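Local coordinates for protein beta-galactosidase (PDB 4CU9) that probably binds galactose-containing glycans as a carbohydrate-binding module of a pneumococcal beta-galactosidase, at residues Asp33-Leu38 with Thr112-Tyr117; Arg47-Trp52 with Val62-Ile67; Pro106-Pro111 with Ala158-Trp163; Lys141-Ala144 with Glu148-Val151. One frame throughout, in Å; residues are numbered along the deposited sequence.

Contact 1 of 4, residues Asp33-Leu38 with Thr112-Tyr117; sequences DRVDYL and TYYSNY. With CA (calcium ion), chain C; EDO (1,2-ethanediol), chain D.
V35 lays its CG1 methyl against the rim of the Y114 ring, 3.5 Å from CE1, and the same methyl also meets CB of S115 at 3.7 Å. Further along that edge the Y114 hydroxyl gives its hydrogen to D36: OH to OD2 is a short 2.5 Å, and OD2 lies in the plane of the ring. The acceptor is the syn lone pair of OD2, with the carboxylate turned 60° from the ring plane. Y114 has CG between its backbone N and carbonyl carbon (chi1 59°), which swings the ring out to bring one edge past V35 and the hydroxyl to D36. Both segments are loops of a galactose-binding-domain-like beta-sandwich: a 3-10 segment begins at V35, and Y113 to N116 forms a type I beta turn. Strand 18-21 ties them together, since Q18 bonds the other carboxylate oxygen, D36 OD1, and also touches the Y114 side chain, while A21 touches V35 and is hydrogen-bonded to Y114 through the backbone. S115 OG is held by D26. From the same 3-10 segment, Y37 O coordinates the calcium ion at 2.2 Å, alongside D40, D42, I177 and E178.

Contact 2 of 4, residues Arg47-Trp52 with Val62-Ile67; sequences RRWTNW and VSAGVI
Within the galactose-binding-domain-like beta-sandwich, the short strand 49-50 and the residue after it pack their side chains onto the start of strand 61-70, in the buried interior beside the calcium-binding loop. No hydrogen bond joins the two segments; the contact is made by side chains, and the nearest backbones stay well apart, with the CA atoms of N51 and V62 7.5 Å from each other. W49 is the centre of it. Its CG stands anti to the backbone N (chi1 167°), which sends the indole across the gap with the six-membered ring leading. A64 sets its CB methyl over one face of that ring in a CH-pi contact, 4.1 Å from the centroid of the six-membered ring and 13° off the normal. The V62 side chain points back at the tryptophan and meets the indole at its edge, where CG2 lies in the ring plane, 3.7 Å from CZ2. The other face of the indole is approached by the backbone N of N51, two residues further on. The tryptophan thus has neighbours over both faces and at the edge, while its NE1 is satisfied by T24 OG1. A21 of strand 18-21 touches both W49 and A64 and so closes the packing from another strand. N51 follows on the same side as W49, and its OD1 accepts from the backbone N of V174 on strand 173-182. That leaves the amide nitrogen turned to the valine, with N51 ND2 3.4 Å from V62 CB.

Contact 3 of 4, residues Pro106-Pro111 with Ala158-Trp163; sequences PGFEVP and AKAMRW. Unlike the reference sequence in segment 158-163: A160 (reference Val). With EDO (1,2-ethanediol), chain D.
F108 reaches from the loop 106-111 to the start of strand 160-166, at one end of the galactose-binding-domain-like beta-sandwich. From CB the ring carbon CG sits between the backbone N and carbonyl carbon (chi1 63°), and although the CB bond itself does not aim at the strand, this torsion carries the far end of the ring to it. Farther out, CE1 comes to 4.1 Å from K159 CB, which lies near the plane of the ring, at its edge. At the tip, CZ is equally near that same methylene and stands 4.3 Å from the CB methyl of A160, met obliquely; A160 is a valine in the reference sequence. K159 offers little more than its CB, because the extended chain beyond CG leads away from the phenylalanine. The contact is therefore loose and apolar, and much of the setting of F108 comes from elsewhere: Y103 meets its ring edge-to-face, F126 touches it, and so do I67 of strand 61-70 and I74 of strand 73-86. Two residues beyond A160, R162 is a long extended side chain salt-bridged through NE to E101, with W132 in a cation-pi contact. Its end grips an ethanediol, probably from the crystallisation liquor, with both terminal nitrogens; Y117 OH is hydrogen-bonded to the same molecule. NH1 reaches EDO O1 at 3.0 Å with a bent 137° angle at the hydrogen, whereas NH2 points almost straight at EDO O2, at 2.8 Å and 175°.

Contact 4 of 4, residues Lys141-Ala144 with Glu148-Val151; sequences KDIA and EINV
The carbonyl oxygen of E148 receives a weak hydrogen bond from the ammonium group of K141, with NZ to O at 3.3 Å. The lysine gets there by a bend at chi3 (78°) that turns CE and NZ toward the E148 carbonyl, at the entry to strand 149-158. On the way its CG passes I149 CG1 at 3.9 Å, the two side chains crossing obliquely, so K141 CG touches the isoleucine before the charged end reaches the carbonyl. I149 is the buried member of the contact. Its CD1 methyl pushes into the curve of the 141-144 loop, 3.7 Å from D142 O and 3.8 Å from A144 O, and meets I143 CD1 at 4.0 Å, nearly at right angles. The loop joins strand 132-139 to strand 149-158, an antiparallel connection of the beta-sandwich. D140 binds the backbone N of N150 through OD1, and F86 touches both isoleucines. The E148 carboxylate forms a salt bridge with K83. With a long, weak polar bond at the solvent-exposed lysine, the closure of this loop probably owes more to the apolar fit around I149 than to charge.

Along the chain, contact 2 falls between the two segments of contact 1 and contact 4 between those of contact 3, while contacts 1 and 3 interleave. Contacts 1 and 2 are close neighbours, their centres about 7 Å apart, joined by a probable backbone hydrogen bond from R34 N to R48 O, and both lie near the calcium site. Contacts 2 and 3, about 15 Å apart between centres, share the sheet through the adjacent antiparallel strands 61-70 and 160-166. Contact 4 has its centre about 24 Å from that of contact 3, across the chain's centre, yet W163 packs on V151. Contact 1 joins two loops, contact 2 packs strand on strand, and contacts 3 and 4 set loops against strands, all within one domain.

Contact 1 of 4, residues Asp33-Leu38 with Thr112-Tyr117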
loop_
_atom_site.group_PDB
_atom_site.type_symbol
_atom_site.label_atom_id
_atom_site.label_comp_id
_atom_site.label_asym_id
_atom_site.label_seq_id
_atom_site.Cartn_x
_atom_site.Cartn_y
_atom_site.Cartn_z
ATOM N N ASP A 33 -12.069 -3.242 -7.939
ATOM C CA ASP A 33 -10.791 -3.086 -7.225
ATOM C C ASP A 33 -11.085 -2.847 -5.754
ATOM O O ASP A 33 -12.046 -2.151 -5.417
ATOM C CB ASP A 33 -9.984 -1.914 -7.774
ATOM C CG ASP A 33 -9.713 -2.016 -9.263
ATOM O OD1 ASP A 33 -9.659 -3.139 -9.818
ATOM O OD2 ASP A 33 -9.462 -0.951 -9.840
ATOM N N ARG A 34 -10.284 -3.436 -4.880
ATOM C CA ARG A 34 -10.484 -3.324 -3.439
ATOM C C ARG A 34 -9.126 -3.319 -2.756
ATOM O O ARG A 34 -8.247 -4.118 -3.093
ATOM C CB ARG A 34 -11.287 -4.519 -2.880
ATOM C CG ARG A 34 -12.698 -4.718 -3.428
ATOM C CD ARG A 34 -13.626 -3.553 -3.077
ATOM N NE ARG A 34 -14.994 -3.745 -3.630
ATOM C CZ ARG A 34 -15.460 -3.242 -4.777
ATOM N NH1 ARG A 34 -14.719 -2.447 -5.576
ATOM N NH2 ARG A 34 -16.719 -3.509 -5.124
ATOM N N VAL A 35 -8.962 -2.436 -1.781
ATOM C CA VAL A 35 -7.700 -2.365 -1.048
ATOM C C VAL A 35 -7.506 -3.627 -0.187
ATOM O O VAL A 35 -6.394 -4.053 0.083
ATOM C CB VAL A 35 -7.618 -1.113 -0.181
ATOM C CG1 VAL A 35 -8.517 -1.235 1.056
ATOM C CG2 VAL A 35 -6.200 -0.846 0.229
ATOM N N ASP A 36 -8.600 -4.236 0.233
ATOM C CA ASP A 36 -8.514 -5.444 1.030
ATOM C C ASP A 36 -7.912 -6.604 0.250
ATOM O O ASP A 36 -7.491 -7.560 0.851
ATOM C CB ASP A 36 -9.899 -5.800 1.586
ATOM C CG ASP A 36 -10.301 -4.884 2.766
ATOM O OD1 ASP A 36 -9.524 -4.762 3.747
ATOM O OD2 ASP A 36 -11.403 -4.288 2.745
ATOM N N TYR A 37 -7.842 -6.519 -1.080
ATOM C CA TYR A 37 -7.174 -7.547 -1.859
ATOM C C TYR A 37 -5.651 -7.504 -1.714
ATOM O O TYR A 37 -4.985 -8.464 -2.103
ATOM C CB TYR A 37 -7.531 -7.454 -3.345
ATOM C CG TYR A 37 -8.980 -7.714 -3.674
ATOM C CD1 TYR A 37 -9.742 -8.559 -2.894
ATOM C CD2 TYR A 37 -9.587 -7.115 -4.774
ATOM C CE1 TYR A 37 -11.085 -8.807 -3.174
ATOM C CE2 TYR A 37 -10.928 -7.384 -5.086
ATOM C CZ TYR A 37 -11.666 -8.229 -4.273
ATOM O OH TYR A 37 -13.017 -8.517 -4.505
ATOM N N LEU A 38 -5.116 -6.427 -1.123
ATOM C CA LEU A 38 -3.685 -6.296 -0.897
ATOM C C LEU A 38 -3.093 -7.304 0.088
ATOM O O LEU A 38 -1.925 -7.670 -0.052
ATOM C CB LEU A 38 -3.320 -4.929 -0.352
ATOM C CG LEU A 38 -3.326 -3.739 -1.308
ATOM C CD1 LEU A 38 -2.866 -2.513 -0.544
ATOM C CD2 LEU A 38 -2.405 -3.973 -2.475
ATOM N N THR A 112 -11.986 5.105 9.033
ATOM C CA THR A 112 -13.268 4.649 8.519
ATOM C C THR A 112 -13.176 4.411 7.004
ATOM O O THR A 112 -13.536 3.349 6.486
ATOM C CB THR A 112 -14.373 5.662 8.838
ATOM O OG1 THR A 112 -14.502 5.741 10.258
ATOM C CG2 THR A 112 -15.697 5.179 8.254
ATOM N N TYR A 113 -12.639 5.395 6.308
ATOM C CA TYR A 113 -12.455 5.343 4.865
ATOM C C TYR A 113 -11.034 4.902 4.589
ATOM O O TYR A 113 -10.222 5.670 4.082
ATOM C CB TYR A 113 -12.748 6.707 4.231
ATOM C CG TYR A 113 -14.243 7.048 4.270
ATOM C CD1 TYR A 113 -15.088 6.594 3.278
ATOM C CD2 TYR A 113 -14.790 7.804 5.298
ATOM C CE1 TYR A 113 -16.452 6.886 3.292
ATOM C CE2 TYR A 113 -16.155 8.107 5.327
ATOM C CZ TYR A 113 -16.980 7.639 4.327
ATOM O OH TYR A 113 -18.330 7.902 4.320
ATOM N N TYR A 114 -10.754 3.647 4.947
ATOM C CA TYR A 114 -9.381 3.161 4.905
ATOM C C TYR A 114 -8.865 2.961 3.468
ATOM O O TYR A 114 -7.670 2.928 3.270
ATOM C CB TYR A 114 -9.211 1.902 5.754
ATOM C CG TYR A 114 -10.079 0.750 5.364
ATOM C CD1 TYR A 114 -9.725 -0.074 4.302
ATOM C CD2 TYR A 114 -11.252 0.444 6.074
ATOM C CE1 TYR A 114 -10.478 -1.162 3.942
ATOM C CE2 TYR A 114 -12.007 -0.664 5.729
ATOM C CZ TYR A 114 -11.627 -1.451 4.652
ATOM O OH TYR A 114 -12.359 -2.555 4.286
ATOM N N SER A 115 -9.748 2.904 2.484
ATOM C CA SER A 115 -9.327 2.793 1.064
ATOM C C SER A 115 -9.193 4.132 0.363
ATOM O O SER A 115 -8.682 4.210 -0.762
ATOM C CB SER A 115 -10.315 1.943 0.280
ATOM O OG SER A 115 -11.498 2.688 0.027
ATOM N N ASN A 116 -9.654 5.197 1.011
ATOM C CA ASN A 116 -9.675 6.504 0.403
ATOM C C ASN A 116 -9.491 7.588 1.463
ATOM O O ASN A 116 -10.264 8.549 1.536
ATOM C CB ASN A 116 -10.981 6.706 -0.359
ATOM C CG ASN A 116 -10.927 6.166 -1.747
ATOM O OD1 ASN A 116 -10.243 6.702 -2.580
ATOM N ND2 ASN A 116 -11.653 5.077 -2.006
ATOM N N TYR A 117 -8.419 7.464 2.252
ATOM C CA TYR A 117 -8.263 8.382 3.360
ATOM C C TYR A 117 -8.012 9.788 2.896
ATOM O O TYR A 117 -8.394 10.726 3.596
ATOM C CB TYR A 117 -7.244 7.924 4.397
ATOM C CG TYR A 117 -5.802 7.937 4.006
ATOM C CD1 TYR A 117 -5.109 9.141 3.798
ATOM C CD2 TYR A 117 -5.121 6.751 3.855
ATOM C CE1 TYR A 117 -3.755 9.146 3.454
ATOM C CE2 TYR A 117 -3.786 6.751 3.506
ATOM C CZ TYR A 117 -3.105 7.945 3.314
ATOM O OH TYR A 117 -1.777 7.912 2.960
HETATM CA CA CA C . -4.121 -10.349 -2.962
HETATM C C1 EDO D . -0.408 11.344 2.251
HETATM O O1 EDO D . -0.595 9.957 1.897
HETATM C C2 EDO D . 0.646 11.613 3.332
HETATM O O2 EDO D . 1.954 11.520 2.773
HETATM O O HOH W 1 -5.601 -10.579 -4.724
#

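Contact 2 of 4, residues Arg47-Trp52 with Val62-Ile67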
loop_
_atom_site.group_PDB
_atom_site.type_symbol
_atom_site.label_atom_id
_atom_site.label_comp_id
_atom_site.label_asym_id
_atom_site.label_seq_id
_atom_site.Cartn_x
_atom_site.Cartn_y
_atom_site.Cartn_z
ATOM N N ARG A 47 -8.234 -9.932 -8.692
ATOM C CA ARG A 47 -8.464 -9.348 -7.380
ATOM C C ARG A 47 -7.316 -8.401 -7.067
ATOM O O ARG A 47 -6.315 -8.786 -6.468
ATOM C CB ARG A 47 -8.564 -10.429 -6.322
ATOM C CG ARG A 47 -9.781 -11.341 -6.464
ATOM C CD ARG A 47 -9.679 -12.552 -5.553
ATOM N NE ARG A 47 -9.547 -12.203 -4.118
ATOM C CZ ARG A 47 -10.576 -12.043 -3.275
ATOM N NH1 ARG A 47 -11.829 -12.180 -3.699
ATOM N NH2 ARG A 47 -10.358 -11.755 -1.993
ATOM N N ARG A 48 -7.452 -7.155 -7.481
ATOM C CA ARG A 48 -6.370 -6.196 -7.291
ATOM C C ARG A 48 -6.861 -4.912 -6.630
ATOM O O ARG A 48 -8.054 -4.612 -6.628
ATOM C CB ARG A 48 -5.718 -5.883 -8.625
ATOM C CG ARG A 48 -6.703 -5.302 -9.614
ATOM C CD ARG A 48 -6.309 -5.585 -11.022
ATOM N NE ARG A 48 -7.287 -4.975 -11.925
ATOM C CZ ARG A 48 -8.055 -5.638 -12.788
ATOM N NH1 ARG A 48 -7.979 -6.945 -12.924
ATOM N NH2 ARG A 48 -8.895 -4.966 -13.543
ATOM N N TRP A 49 -5.930 -4.220 -6.002
ATOM C CA TRP A 49 -6.116 -2.853 -5.617
ATOM C C TRP A 49 -5.560 -1.986 -6.738
ATOM O O TRP A 49 -4.503 -2.252 -7.296
ATOM C CB TRP A 49 -5.382 -2.546 -4.306
ATOM C CG TRP A 49 -5.301 -1.080 -4.072
ATOM C CD1 TRP A 49 -6.262 -0.289 -3.532
ATOM C CD2 TRP A 49 -4.237 -0.234 -4.432
ATOM N NE1 TRP A 49 -5.837 1.014 -3.498
ATOM C CE2 TRP A 49 -4.594 1.075 -4.053
ATOM C CE3 TRP A 49 -2.973 -0.452 -5.006
ATOM C CZ2 TRP A 49 -3.758 2.158 -4.254
ATOM C CZ3 TRP A 49 -2.152 0.616 -5.201
ATOM C CH2 TRP A 49 -2.546 1.915 -4.844
ATOM N N THR A 50 -6.252 -0.888 -6.997
ATOM C CA THR A 50 -5.789 0.081 -7.926
ATOM C C THR A 50 -6.315 1.442 -7.480
ATOM O O THR A 50 -7.300 1.523 -6.718
ATOM C CB THR A 50 -6.498 -0.332 -9.229
ATOM O OG1 THR A 50 -5.738 -1.288 -9.999
ATOM C CG2 THR A 50 -7.081 0.720 -9.938
ATOM N N ASN A 51 -5.666 2.501 -7.934
ATOM C CA ASN A 51 -6.226 3.880 -7.751
ATOM C C ASN A 51 -6.546 4.485 -9.095
ATOM O O ASN A 51 -6.510 5.699 -9.263
ATOM C CB ASN A 51 -5.238 4.780 -7.016
ATOM C CG ASN A 51 -4.048 5.142 -7.880
ATOM O OD1 ASN A 51 -3.567 4.314 -8.672
ATOM N ND2 ASN A 51 -3.562 6.379 -7.741
ATOM N N TRP A 52 -6.870 3.621 -10.059
ATOM C CA TRP A 52 -7.234 4.045 -11.406
ATOM C C TRP A 52 -8.418 5.040 -11.339
ATOM O O TRP A 52 -9.365 4.904 -10.547
ATOM C CB TRP A 52 -7.655 2.841 -12.286
ATOM C CG TRP A 52 -7.920 3.250 -13.727
ATOM C CD1 TRP A 52 -6.996 3.400 -14.701
ATOM C CD2 TRP A 52 -9.180 3.601 -14.304
ATOM N NE1 TRP A 52 -7.587 3.836 -15.865
ATOM C CE2 TRP A 52 -8.940 3.959 -15.646
ATOM C CE3 TRP A 52 -10.494 3.653 -13.812
ATOM C CZ2 TRP A 52 -9.960 4.360 -16.506
ATOM C CZ3 TRP A 52 -11.509 4.060 -14.664
ATOM C CH2 TRP A 52 -11.237 4.411 -16.003
ATOM N N VAL A 62 0.544 8.003 -4.980
ATOM C CA VAL A 62 -0.465 7.256 -4.248
ATOM C C VAL A 62 0.297 6.411 -3.230
ATOM O O VAL A 62 1.394 5.950 -3.513
ATOM C CB VAL A 62 -1.351 6.406 -5.204
ATOM C CG1 VAL A 62 -0.536 5.449 -6.054
ATOM C CG2 VAL A 62 -2.453 5.648 -4.476
ATOM N N SER A 63 -0.289 6.248 -2.039
ATOM C CA SER A 63 0.267 5.388 -1.003
ATOM C C SER A 63 -0.656 4.254 -0.657
ATOM O O SER A 63 -1.900 4.409 -0.629
ATOM C CB SER A 63 0.541 6.196 0.257
ATOM O OG SER A 63 1.423 7.247 -0.028
ATOM N N ALA A 64 -0.061 3.093 -0.441
ATOM C CA ALA A 64 -0.833 1.948 0.028
ATOM C C ALA A 64 0.006 1.217 1.059
ATOM O O ALA A 64 1.268 1.223 0.997
ATOM C CB ALA A 64 -1.259 1.068 -1.125
ATOM N N GLY A 65 -0.658 0.698 2.079
ATOM C CA GLY A 65 0.031 0.065 3.176
ATOM C C GLY A 65 -0.752 -0.921 4.018
ATOM O O GLY A 65 -1.899 -1.290 3.682
ATOM N N VAL A 66 -0.141 -1.327 5.117
ATOM C CA VAL A 66 -0.770 -2.229 6.087
ATOM C C VAL A 66 -0.618 -1.699 7.495
ATOM O O VAL A 66 0.468 -1.284 7.920
ATOM C CB VAL A 66 -0.208 -3.671 6.008
ATOM C CG1 VAL A 66 -0.860 -4.594 7.028
ATOM C CG2 VAL A 66 -0.309 -4.261 4.589
ATOM N N ILE A 67 -1.737 -1.660 8.193
ATOM C CA ILE A 67 -1.796 -1.517 9.646
ATOM C C ILE A 67 -1.784 -2.907 10.314
ATOM O O ILE A 67 -2.655 -3.735 10.060
ATOM C CB ILE A 67 -3.095 -0.824 10.069
ATOM C CG1 ILE A 67 -3.179 0.566 9.457
ATOM C CG2 ILE A 67 -3.169 -0.722 11.587
ATOM C CD1 ILE A 67 -4.591 1.120 9.375
#

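Contact 3 of 4, residues Pro106-Pro111 with Ala158-Trp163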
loop_
_atom_site.group_PDB
_atom_site.type_symbol
_atom_site.label_atom_id
_atom_site.label_comp_id
_atom_site.label_asym_id
_atom_site.label_seq_id
_atom_site.Cartn_x
_atom_site.Cartn_y
_atom_site.Cartn_z
ATOM N N PRO A 106 1.313 10.123 15.622
ATOM C CA PRO A 106 0.615 9.831 16.879
ATOM C C PRO A 106 -0.168 8.532 16.859
ATOM O O PRO A 106 -0.345 7.901 15.791
ATOM C CB PRO A 106 -0.297 11.044 17.048
ATOM C CG PRO A 106 -0.576 11.495 15.647
ATOM C CD PRO A 106 0.731 11.286 14.929
ATOM N N GLY A 107 -0.645 8.116 18.033
ATOM C CA GLY A 107 -1.533 6.983 18.117
ATOM C C GLY A 107 -2.753 7.242 17.232
ATOM O O GLY A 107 -3.095 8.379 16.935
ATOM N N PHE A 108 -3.357 6.192 16.729
ATOM C CA PHE A 108 -4.426 6.303 15.716
ATOM C C PHE A 108 -5.337 5.106 15.770
ATOM O O PHE A 108 -5.036 4.106 16.427
ATOM C CB PHE A 108 -3.805 6.385 14.306
ATOM C CG PHE A 108 -3.032 5.133 13.925
ATOM C CD1 PHE A 108 -1.759 4.952 14.366
ATOM C CD2 PHE A 108 -3.582 4.171 13.104
ATOM C CE1 PHE A 108 -1.058 3.790 14.057
ATOM C CE2 PHE A 108 -2.887 3.022 12.779
ATOM C CZ PHE A 108 -1.610 2.841 13.228
ATOM N N GLU A 109 -6.475 5.215 15.091
ATOM C CA GLU A 109 -7.335 4.076 14.831
ATOM C C GLU A 109 -7.384 3.845 13.321
ATOM O O GLU A 109 -7.003 4.710 12.547
ATOM C CB GLU A 109 -8.764 4.269 15.410
ATOM C CG GLU A 109 -9.546 5.458 14.861
ATOM C CD GLU A 109 -10.890 5.643 15.602
ATOM O OE1 GLU A 109 -11.835 4.834 15.431
ATOM O OE2 GLU A 109 -11.000 6.586 16.383
ATOM N N VAL A 110 -7.849 2.665 12.927
ATOM C CA VAL A 110 -8.081 2.350 11.507
ATOM C C VAL A 110 -9.019 3.410 10.948
ATOM O O VAL A 110 -10.071 3.692 11.542
ATOM C CB VAL A 110 -8.724 0.965 11.322
ATOM C CG1 VAL A 110 -9.100 0.770 9.867
ATOM C CG2 VAL A 110 -7.746 -0.118 11.775
ATOM N N PRO A 111 -8.654 4.024 9.811
ATOM C CA PRO A 111 -9.564 4.968 9.228
ATOM C C PRO A 111 -10.935 4.321 8.904
ATOM O O PRO A 111 -11.024 3.125 8.550
ATOM C CB PRO A 111 -8.884 5.365 7.927
ATOM C CG PRO A 111 -7.406 5.121 8.139
ATOM C CD PRO A 111 -7.366 3.927 9.069
ATOM N N ALA A 158 7.178 -0.840 13.958
ATOM C CA ALA A 158 6.112 -0.012 13.450
ATOM C C ALA A 158 4.735 -0.647 13.653
ATOM O O ALA A 158 4.578 -1.881 13.716
ATOM C CB ALA A 158 6.326 0.264 11.967
ATOM N N LYS A 159 3.758 0.223 13.752
ATOM C CA LYS A 159 2.349 -0.163 13.813
ATOM C C LYS A 159 1.716 -0.147 12.427
ATOM O O LYS A 159 0.610 -0.683 12.227
ATOM C CB LYS A 159 1.626 0.797 14.735
ATOM C CG LYS A 159 2.012 0.561 16.185
ATOM C CD LYS A 159 1.419 1.527 17.186
ATOM C CE LYS A 159 2.058 1.208 18.553
ATOM N NZ LYS A 159 1.512 1.918 19.741
ATOM N N ALA A 160 2.402 0.480 11.479
ATOM C CA ALA A 160 1.925 0.571 10.089
ATOM C C ALA A 160 3.117 0.831 9.191
ATOM O O ALA A 160 4.036 1.564 9.582
ATOM C CB ALA A 160 0.914 1.694 9.913
ATOM N N MET A 161 3.097 0.218 8.012
ATOM C CA MET A 161 4.124 0.430 6.975
ATOM C C MET A 161 3.370 0.770 5.708
ATOM O O MET A 161 2.213 0.389 5.564
ATOM C CB MET A 161 4.954 -0.833 6.753
ATOM C CG MET A 161 5.746 -1.244 7.979
ATOM S SD MET A 161 7.180 -0.243 8.400
ATOM C CE MET A 161 8.198 -0.421 6.962
ATOM N N ARG A 162 3.996 1.544 4.835
ATOM C CA ARG A 162 3.430 1.823 3.539
ATOM C C ARG A 162 4.499 1.975 2.469
ATOM O O ARG A 162 5.694 2.178 2.740
ATOM C CB ARG A 162 2.529 3.079 3.566
ATOM C CG ARG A 162 3.271 4.390 3.566
ATOM C CD ARG A 162 2.345 5.559 3.651
ATOM N NE ARG A 162 3.063 6.787 3.425
ATOM C CZ ARG A 162 2.498 7.975 3.290
ATOM N NH1 ARG A 162 1.164 8.098 3.377
ATOM N NH2 ARG A 162 3.267 9.037 3.092
ATOM N N TRP A 163 4.016 1.924 1.236
ATOM C CA TRP A 163 4.807 2.279 0.077
ATOM C C TRP A 163 4.179 3.532 -0.503
ATOM O O TRP A 163 2.943 3.562 -0.828
ATOM C CB TRP A 163 4.813 1.155 -0.965
ATOM C CG TRP A 163 5.558 -0.047 -0.548
ATOM C CD1 TRP A 163 5.065 -1.122 0.071
ATOM C CD2 TRP A 163 6.964 -0.249 -0.655
ATOM N NE1 TRP A 163 6.060 -2.023 0.330
ATOM C CE2 TRP A 163 7.248 -1.502 -0.099
ATOM C CE3 TRP A 163 8.008 0.505 -1.168
ATOM C CZ2 TRP A 163 8.534 -2.042 -0.089
ATOM C CZ3 TRP A 163 9.312 -0.046 -1.147
ATOM C CH2 TRP A 163 9.533 -1.310 -0.616
HETATM C C1 EDO D . -0.408 11.344 2.251
HETATM O O1 EDO D . -0.595 9.957 1.897
HETATM C C2 EDO D . 0.646 11.613 3.332
HETATM O O2 EDO D . 1.954 11.520 2.773
#

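Contact 4 of 4, residues Lys141-Ala144 with Glu148-Val151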
loop_
_atom_site.group_PDB
_atom_site.type_symbol
_atom_site.label_atom_id
_atom_site.label_comp_id
_atom_site.label_asym_id
_atom_site.label_seq_id
_atom_site.Cartn_x
_atom_site.Cartn_y
_atom_site.Cartn_z
ATOM N N LYS A 141 14.513 -7.703 -7.693
ATOM C CA LYS A 141 14.356 -7.564 -9.118
ATOM C C LYS A 141 13.759 -6.216 -9.486
ATOM O O LYS A 141 13.463 -5.400 -8.604
ATOM C CB LYS A 141 13.555 -8.722 -9.668
ATOM C CG LYS A 141 12.153 -8.847 -9.136
ATOM C CD LYS A 141 11.544 -10.167 -9.581
ATOM C CE LYS A 141 12.051 -11.313 -8.755
ATOM N NZ LYS A 141 11.213 -12.526 -8.963
ATOM N N ASP A 142 13.621 -5.989 -10.784
ATOM C CA ASP A 142 13.107 -4.717 -11.290
ATOM C C ASP A 142 11.674 -4.495 -10.815
ATOM O O ASP A 142 10.923 -5.428 -10.658
ATOM C CB ASP A 142 13.083 -4.703 -12.820
ATOM C CG ASP A 142 14.469 -4.582 -13.423
ATOM O OD1 ASP A 142 15.429 -4.291 -12.686
ATOM O OD2 ASP A 142 14.579 -4.793 -14.648
ATOM N N ILE A 143 11.324 -3.237 -10.610
ATOM C CA ILE A 143 9.973 -2.882 -10.200
ATOM C C ILE A 143 9.102 -2.883 -11.441
ATOM O O ILE A 143 9.116 -1.914 -12.229
ATOM C CB ILE A 143 9.942 -1.531 -9.487
ATOM C CG1 ILE A 143 10.975 -1.505 -8.329
ATOM C CG2 ILE A 143 8.537 -1.264 -8.954
ATOM C CD1 ILE A 143 10.773 -2.579 -7.272
ATOM N N ALA A 144 8.398 -3.994 -11.619
ATOM C CA ALA A 144 7.552 -4.271 -12.747
ATOM C C ALA A 144 6.421 -5.224 -12.348
ATOM O O ALA A 144 6.488 -5.898 -11.310
ATOM C CB ALA A 144 8.389 -4.875 -13.868
ATOM N N GLU A 148 6.316 -11.696 -8.196
ATOM C CA GLU A 148 6.478 -11.114 -6.872
ATOM C C GLU A 148 7.907 -10.599 -6.665
ATOM O O GLU A 148 8.886 -11.240 -7.073
ATOM C CB GLU A 148 6.076 -12.164 -5.825
ATOM C CG GLU A 148 6.708 -12.065 -4.468
ATOM C CD GLU A 148 6.172 -13.128 -3.534
ATOM O OE1 GLU A 148 4.962 -13.046 -3.244
ATOM O OE2 GLU A 148 6.957 -14.018 -3.108
ATOM N N ILE A 149 8.010 -9.414 -6.068
ATOM C CA ILE A 149 9.268 -8.750 -5.790
ATOM C C ILE A 149 9.546 -8.878 -4.302
ATOM O O ILE A 149 8.655 -8.651 -3.481
ATOM C CB ILE A 149 9.224 -7.251 -6.156
ATOM C CG1 ILE A 149 9.007 -7.059 -7.662
ATOM C CG2 ILE A 149 10.504 -6.563 -5.715
ATOM C CD1 ILE A 149 8.371 -5.728 -8.009
ATOM N N ASN A 150 10.781 -9.238 -3.948
ATOM C CA ASN A 150 11.149 -9.397 -2.565
ATOM C C ASN A 150 12.075 -8.245 -2.191
ATOM O O ASN A 150 12.947 -7.871 -2.972
ATOM C CB ASN A 150 11.799 -10.760 -2.279
ATOM C CG ASN A 150 10.883 -11.935 -2.592
ATOM O OD1 ASN A 150 10.036 -12.318 -1.781
ATOM N ND2 ASN A 150 11.052 -12.520 -3.778
ATOM N N VAL A 151 11.850 -7.698 -1.004
ATOM C CA VAL A 151 12.539 -6.517 -0.509
ATOM C C VAL A 151 13.083 -6.768 0.883
ATOM O O VAL A 151 12.426 -7.393 1.694
ATOM C CB VAL A 151 11.545 -5.326 -0.443
ATOM C CG1 VAL A 151 12.071 -4.167 0.401
ATOM C CG2 VAL A 151 11.098 -4.855 -1.816
#